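Long-range contacts in transcriptional regulator, putative (Pseudomonas syringae pv. tomato, PDB 2R5F), which probably acts as a DNA-binding transcription factor of the SorC family, the portion here being its putative sugar-binding domain: residues G21-I26 / Y248-I253; Q87-L92 / T113-P118. All blocks are in the same frame, centred on the assembly; numbering follows the deposited sequence.

Contact 1. Residues G21-I26 / Y248-I253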
loop_
_atom_site.group_PDB
_atom_site.type_symbol
_atom_site.label_atom_id
_atom_site.label_comp_id
_atom_site.label_asym_id
_atom_site.label_seq_id
_atom_site.Cartn_x
_atom_site.Cartn_y
_atom_site.Cartn_z
ATOM N N GLY A 21 -5.077 -0.420 -17.705
ATOM C CA GLY A 21 -5.912 0.782 -17.489
ATOM C C GLY A 21 -5.631 1.422 -16.144
ATOM O O GLY A 21 -6.529 1.850 -15.448
ATOM N N ILE A 22 -4.363 1.436 -15.748
ATOM C CA ILE A 22 -3.961 2.097 -14.531
ATOM C C ILE A 22 -3.334 3.435 -14.907
ATOM O O ILE A 22 -2.554 3.520 -15.876
ATOM C CB ILE A 22 -2.976 1.214 -13.685
ATOM C CG1 ILE A 22 -2.318 2.020 -12.564
ATOM C CG2 ILE A 22 -1.882 0.624 -14.555
ATOM C CD1 ILE A 22 -1.685 1.176 -11.481
ATOM N N ARG A 23 -3.627 4.449 -14.097
ATOM C CA ARG A 23 -3.142 5.806 -14.333
ATOM C C ARG A 23 -1.625 5.928 -14.418
ATOM O O ARG A 23 -1.116 6.518 -15.376
ATOM C CB ARG A 23 -3.637 6.746 -13.238
ATOM C CG ARG A 23 -3.607 8.206 -13.650
ATOM C CD ARG A 23 -3.437 9.133 -12.447
ATOM N NE ARG A 23 -4.480 9.037 -11.426
ATOM C CZ ARG A 23 -4.259 9.307 -10.137
ATOM N NH1 ARG A 23 -5.243 9.208 -9.240
ATOM N NH2 ARG A 23 -3.034 9.666 -9.733
ATOM N N GLN A 24 -0.913 5.397 -13.421
ATOM C CA GLN A 24 0.529 5.579 -13.347
ATOM C C GLN A 24 1.236 4.324 -12.916
ATOM O O GLN A 24 0.815 3.658 -11.993
ATOM C CB GLN A 24 0.900 6.723 -12.395
ATOM C CG GLN A 24 2.347 7.174 -12.536
ATOM C CD GLN A 24 2.723 8.294 -11.593
ATOM O OE1 GLN A 24 2.138 8.444 -10.524
ATOM N NE2 GLN A 24 3.712 9.090 -11.982
ATOM N N VAL A 25 2.330 4.006 -13.594
ATOM C CA VAL A 25 3.225 2.951 -13.143
ATOM C C VAL A 25 4.609 3.605 -13.101
ATOM O O VAL A 25 4.980 4.352 -13.999
ATOM C CB VAL A 25 3.210 1.757 -14.136
ATOM C CG1 VAL A 25 4.351 0.821 -13.872
ATOM C CG2 VAL A 25 1.834 1.049 -14.162
ATOM N N ILE A 26 5.336 3.366 -12.018
ATOM C CA ILE A 26 6.703 3.843 -11.841
ATOM C C ILE A 26 7.535 2.593 -11.742
ATOM O O ILE A 26 7.243 1.752 -10.909
ATOM C CB ILE A 26 6.826 4.667 -10.545
ATOM C CG1 ILE A 26 5.886 5.885 -10.631
ATOM C CG2 ILE A 26 8.298 4.994 -10.241
ATOM C CD1 ILE A 26 6.188 7.051 -9.727
ATOM N N TYR A 248 -7.974 -1.840 -8.253
ATOM C CA TYR A 248 -7.750 -1.319 -6.908
ATOM C C TYR A 248 -6.692 -0.230 -6.875
ATOM O O TYR A 248 -6.743 0.646 -6.035
ATOM C CB TYR A 248 -7.457 -2.435 -5.884
ATOM C CG TYR A 248 -8.566 -3.465 -5.812
ATOM C CD1 TYR A 248 -9.842 -3.136 -5.337
ATOM C CD2 TYR A 248 -8.352 -4.762 -6.266
ATOM C CE1 TYR A 248 -10.859 -4.087 -5.287
ATOM C CE2 TYR A 248 -9.352 -5.712 -6.228
ATOM C CZ TYR A 248 -10.595 -5.376 -5.740
ATOM O OH TYR A 248 -11.558 -6.346 -5.726
ATOM N N LEU A 249 -5.770 -0.256 -7.825
ATOM C CA LEU A 249 -4.640 0.648 -7.826
ATOM C C LEU A 249 -4.774 1.770 -8.837
ATOM O O LEU A 249 -5.286 1.579 -9.944
ATOM C CB LEU A 249 -3.358 -0.150 -8.125
ATOM C CG LEU A 249 -3.101 -1.364 -7.239
ATOM C CD1 LEU A 249 -1.827 -2.051 -7.683
ATOM C CD2 LEU A 249 -3.055 -0.923 -5.720
ATOM N N ASP A 250 -4.297 2.944 -8.441
ATOM C CA ASP A 250 -4.159 4.096 -9.310
ATOM C C ASP A 250 -2.689 4.385 -9.660
ATOM O O ASP A 250 -2.391 4.915 -10.722
ATOM C CB ASP A 250 -4.805 5.297 -8.629
ATOM C CG ASP A 250 -6.294 5.084 -8.401
ATOM O OD1 ASP A 250 -7.031 5.095 -9.416
ATOM O OD2 ASP A 250 -6.715 4.867 -7.229
ATOM N N VAL A 251 -1.786 4.045 -8.747
ATOM C CA VAL A 251 -0.349 4.134 -8.943
ATOM C C VAL A 251 0.253 2.823 -8.468
ATOM O O VAL A 251 -0.086 2.305 -7.395
ATOM C CB VAL A 251 0.276 5.336 -8.153
ATOM C CG1 VAL A 251 1.802 5.509 -8.471
ATOM C CG2 VAL A 251 -0.511 6.647 -8.418
ATOM N N LEU A 252 1.135 2.256 -9.284
ATOM C CA LEU A 252 1.902 1.096 -8.855
ATOM C C LEU A 252 3.345 1.440 -8.978
ATOM O O LEU A 252 3.762 1.918 -10.021
ATOM C CB LEU A 252 1.578 -0.127 -9.735
ATOM C CG LEU A 252 2.501 -1.327 -9.610
ATOM C CD1 LEU A 252 2.340 -2.086 -8.271
ATOM C CD2 LEU A 252 2.272 -2.224 -10.853
ATOM N N ILE A 253 4.097 1.229 -7.900
ATOM C CA ILE A 253 5.548 1.296 -7.936
ATOM C C ILE A 253 6.108 -0.120 -7.770
ATOM O O ILE A 253 5.766 -0.815 -6.819
ATOM C CB ILE A 253 6.118 2.206 -6.838
ATOM C CG1 ILE A 253 5.483 3.622 -6.955
ATOM C CG2 ILE A 253 7.645 2.224 -6.949
ATOM C CD1 ILE A 253 5.847 4.575 -5.770
HETATM O O HOH W 1 -5.982 4.298 -12.422
#
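Gln24, Val25 and Ile26 pair in parallel with Val251, Leu252 and Ile253, joining strand 24-28 to strand 251-255 in the central sheet of a Rossmann-like alpha/beta domain. The axes of the short segments 24-26 and 251-253 approach to 4.8 Å and lie within 11° of parallel. Three backbone hydrogen bonds fix the register. Gln24 N donates to Asp250 O at 3.1 Å and Gln24 O accepts from Leu252 N, so this residue straddles Val251; Leu252 O then accepts from Ile26 N at 2.9 Å. CA-H...O contacts from Val251 to Gln24 O and from Val25 to Leu252 O give these two carbonyls a second, weaker partner.

On the face covered by helix 36-54, the extended Gln24 chain lies beside Val251 and points the same way, bringing OE1 to 3.6 Å from Val251 CG1. Ile26 CB packs on Ile253 CG1 farther along this face. Across the sheet, Ile22 enters from the loop preceding the strand. Its chi1 of 168° puts CG1 anti to the backbone N, by Asp250 O; an extended chi2 then carries CD1 to the CB atoms of Leu249 and Leu252, 3.9 Å from the latter. Leu244 of helix 237-245 meets both Ile22 and Leu249.

The Arg23 guanidinium has Asp250 CB over one face, nearer its edge than its middle, with the guanidinium and carboxylate planes 17° apart. Arg23 NH1 and Asp250 OD1 are 4.5 Å apart, and OD1 stands far off the guanidinium plane, so no N-H points at it and no salt bridge forms. Asp250 OD2 instead accepts from Val227 N of strand 226-230. A water joins the Arg23 main chain, not its guanidinium, to the carboxylate: it accepts from Arg23 N at 2.9 Å and donates to Asp250 OD1 at a longer 3.3 Å.

Contact 2. Residues Q87-L92 / T113-P118; sequences QEVVQL and TLLNCP
Glu88 and Pro118 bring their backbones together, with CA atoms 5.0 Å apart, where segment 87-89, leading into strand 88-94, meets the chain leaving helix 101-115; the touching parts, 87-89 and 115-118, run 87° apart. One hydrogen bond spans them, Val89 N to Pro118 O at 3.0 Å, with an N-H...O angle of 158°. The same oxygen also takes a CA-H...O contact from Glu88. Beyond it, Val89 has a backbone bond with Phe120 of the parallel strand 119-120.

Cys117 supplies the central side-chain contact. Its SG sits between the backbone N and the carbonyl carbon (chi1 64°), which directs the sulphur to Val89 CG2 at 3.7 Å and to Glu88 CA at 3.9 Å. The same Val89 methyl meets Leu115 CD1 at 4.2 Å, the two side chains crossing at about a right angle. Val89 also touches Thr108 and Leu111, and Leu115 reaches Ile61, so this small apolar cluster packs helix 101-115 onto the sheet. At the more exposed margin the Pro118 ring comes up to the backbone of Gln87, its CD lying 3.3 Å from Gln87 O. Glu88 contributes CB beside Pro118 O, while its carboxylate turns elsewhere, OE2 making both a hydrogen bond with His60 ND1 and a salt bridge with Arg149 NH1.

The chain leaves helix 101-115 through a Schellman motif, in which Asn116 has positive phi; one of its bonds runs from Asn116 N to Thr113 O at 3.0 Å. Strand 88-94, helix 101-115 and parallel strand 119-120 together make a beta-alpha-beta crossover, the repeating element of Rossmann-like folds.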
loop_
_atom_site.group_PDB
_atom_site.type_symbol
_atom_site.label_atom_id
_atom_site.label_comp_id
_atom_site.label_asym_id
_atom_site.label_seq_id
_atom_site.Cartn_x
_atom_site.Cartn_y
_atom_site.Cartn_z
ATOM N N GLN A 87 -3.185 15.858 6.373
ATOM C CA GLN A 87 -4.244 15.936 7.400
ATOM C C GLN A 87 -4.209 14.832 8.479
ATOM O O GLN A 87 -4.398 15.122 9.650
ATOM C CB GLN A 87 -5.637 15.973 6.747
ATOM C CG GLN A 87 -5.899 17.198 5.890
ATOM C CD GLN A 87 -5.709 18.467 6.684
ATOM O OE1 GLN A 87 -6.587 18.870 7.439
ATOM N NE2 GLN A 87 -4.547 19.085 6.543
ATOM N N GLU A 88 -3.969 13.579 8.100
ATOM C CA GLU A 88 -3.894 12.473 9.073
ATOM C C GLU A 88 -3.301 11.217 8.417
ATOM O O GLU A 88 -3.229 11.132 7.193
ATOM C CB GLU A 88 -5.294 12.152 9.613
ATOM C CG GLU A 88 -6.297 11.847 8.479
ATOM C CD GLU A 88 -7.729 11.640 8.930
ATOM O OE1 GLU A 88 -7.954 10.881 9.893
ATOM O OE2 GLU A 88 -8.643 12.189 8.279
ATOM N N VAL A 89 -2.869 10.266 9.245
ATOM C CA VAL A 89 -2.418 8.960 8.814
ATOM C C VAL A 89 -3.277 7.962 9.593
ATOM O O VAL A 89 -3.291 7.982 10.823
ATOM C CB VAL A 89 -0.920 8.749 9.118
ATOM C CG1 VAL A 89 -0.465 7.314 8.757
ATOM C CG2 VAL A 89 -0.097 9.803 8.357
ATOM N N VAL A 90 -4.028 7.141 8.863
ATOM C CA VAL A 90 -4.934 6.152 9.459
ATOM C C VAL A 90 -4.355 4.759 9.224
ATOM O O VAL A 90 -3.914 4.423 8.110
ATOM C CB VAL A 90 -6.379 6.293 8.875
ATOM C CG1 VAL A 90 -7.381 5.291 9.518
ATOM C CG2 VAL A 90 -6.850 7.742 9.028
ATOM N N GLN A 91 -4.304 3.970 10.286
ATOM C CA GLN A 91 -3.926 2.573 10.185
ATOM C C GLN A 91 -5.070 1.815 9.524
ATOM O O GLN A 91 -6.189 1.839 10.038
ATOM C CB GLN A 91 -3.692 2.022 11.580
ATOM C CG GLN A 91 -3.430 0.544 11.589
ATOM C CD GLN A 91 -2.759 0.121 12.860
ATOM O OE1 GLN A 91 -2.598 0.924 13.765
ATOM N NE2 GLN A 91 -2.383 -1.142 12.947
ATOM N N LEU A 92 -4.802 1.134 8.405
ATOM C CA LEU A 92 -5.892 0.504 7.629
ATOM C C LEU A 92 -6.101 -0.976 7.884
ATOM O O LEU A 92 -6.991 -1.566 7.275
ATOM C CB LEU A 92 -5.690 0.689 6.130
ATOM C CG LEU A 92 -5.722 2.076 5.489
ATOM C CD1 LEU A 92 -5.455 1.894 4.014
ATOM C CD2 LEU A 92 -7.012 2.817 5.714
ATOM N N THR A 113 4.338 11.172 12.570
ATOM C CA THR A 113 5.356 12.036 13.157
ATOM C C THR A 113 6.127 12.732 12.047
ATOM O O THR A 113 6.249 13.968 12.052
ATOM C CB THR A 113 6.247 11.271 14.138
ATOM O OG1 THR A 113 5.454 10.903 15.267
ATOM C CG2 THR A 113 7.421 12.119 14.644
ATOM N N LEU A 114 6.592 11.939 11.082
ATOM C CA LEU A 114 7.294 12.453 9.915
ATOM C C LEU A 114 6.518 13.558 9.174
ATOM O O LEU A 114 7.083 14.620 8.866
ATOM C CB LEU A 114 7.665 11.319 8.957
ATOM C CG LEU A 114 8.848 10.466 9.427
ATOM C CD1 LEU A 114 8.839 9.160 8.672
ATOM C CD2 LEU A 114 10.141 11.191 9.196
ATOM N N LEU A 115 5.234 13.313 8.938
ATOM C CA LEU A 115 4.353 14.246 8.233
ATOM C C LEU A 115 3.783 15.352 9.098
ATOM O O LEU A 115 3.070 16.231 8.596
ATOM C CB LEU A 115 3.232 13.469 7.506
ATOM C CG LEU A 115 3.801 12.430 6.514
ATOM C CD1 LEU A 115 2.720 11.596 5.848
ATOM C CD2 LEU A 115 4.668 13.112 5.467
ATOM N N ASN A 116 4.115 15.326 10.393
ATOM C CA ASN A 116 3.628 16.308 11.372
ATOM C C ASN A 116 2.115 16.373 11.529
ATOM O O ASN A 116 1.534 17.447 11.663
ATOM C CB ASN A 116 4.155 17.704 11.048
ATOM C CG ASN A 116 5.631 17.806 11.210
ATOM O OD1 ASN A 116 6.179 17.369 12.210
ATOM N ND2 ASN A 116 6.297 18.399 10.230
ATOM N N CYS A 117 1.470 15.228 11.491
ATOM C CA CYS A 117 0.020 15.193 11.551
ATOM C C CYS A 117 -0.465 14.175 12.602
ATOM O O CYS A 117 0.343 13.446 13.196
ATOM C CB CYS A 117 -0.541 14.885 10.165
ATOM S SG CYS A 117 -0.087 13.270 9.570
ATOM N N PRO A 118 -1.773 14.176 12.899
ATOM C CA PRO A 118 -2.358 13.139 13.768
ATOM C C PRO A 118 -2.370 11.706 13.183
ATOM O O PRO A 118 -2.483 11.520 11.985
ATOM C CB PRO A 118 -3.793 13.638 14.027
ATOM C CG PRO A 118 -3.891 14.987 13.460
ATOM C CD PRO A 118 -2.746 15.218 12.514
#

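Contacts 1 and 2 belong to the same sheet. Strand pairings connect them in the order 24-28, 251-255, 226-230, 155-162, 60-63, 88-94 and 119-120, so the intervening strands separate the two. Their centres lie 23 Å apart and their nearest atoms about 10 Å apart, without touching. Along the chain, both segments of contact 2 fall between the two segments of contact 1: 87-92 and 113-118 form a local crossover, whereas 21-26 and 248-253 bring nearly the two ends of the domain together. Neither contact includes a bound ligand, and their geometry alone does not locate the presumed sugar site.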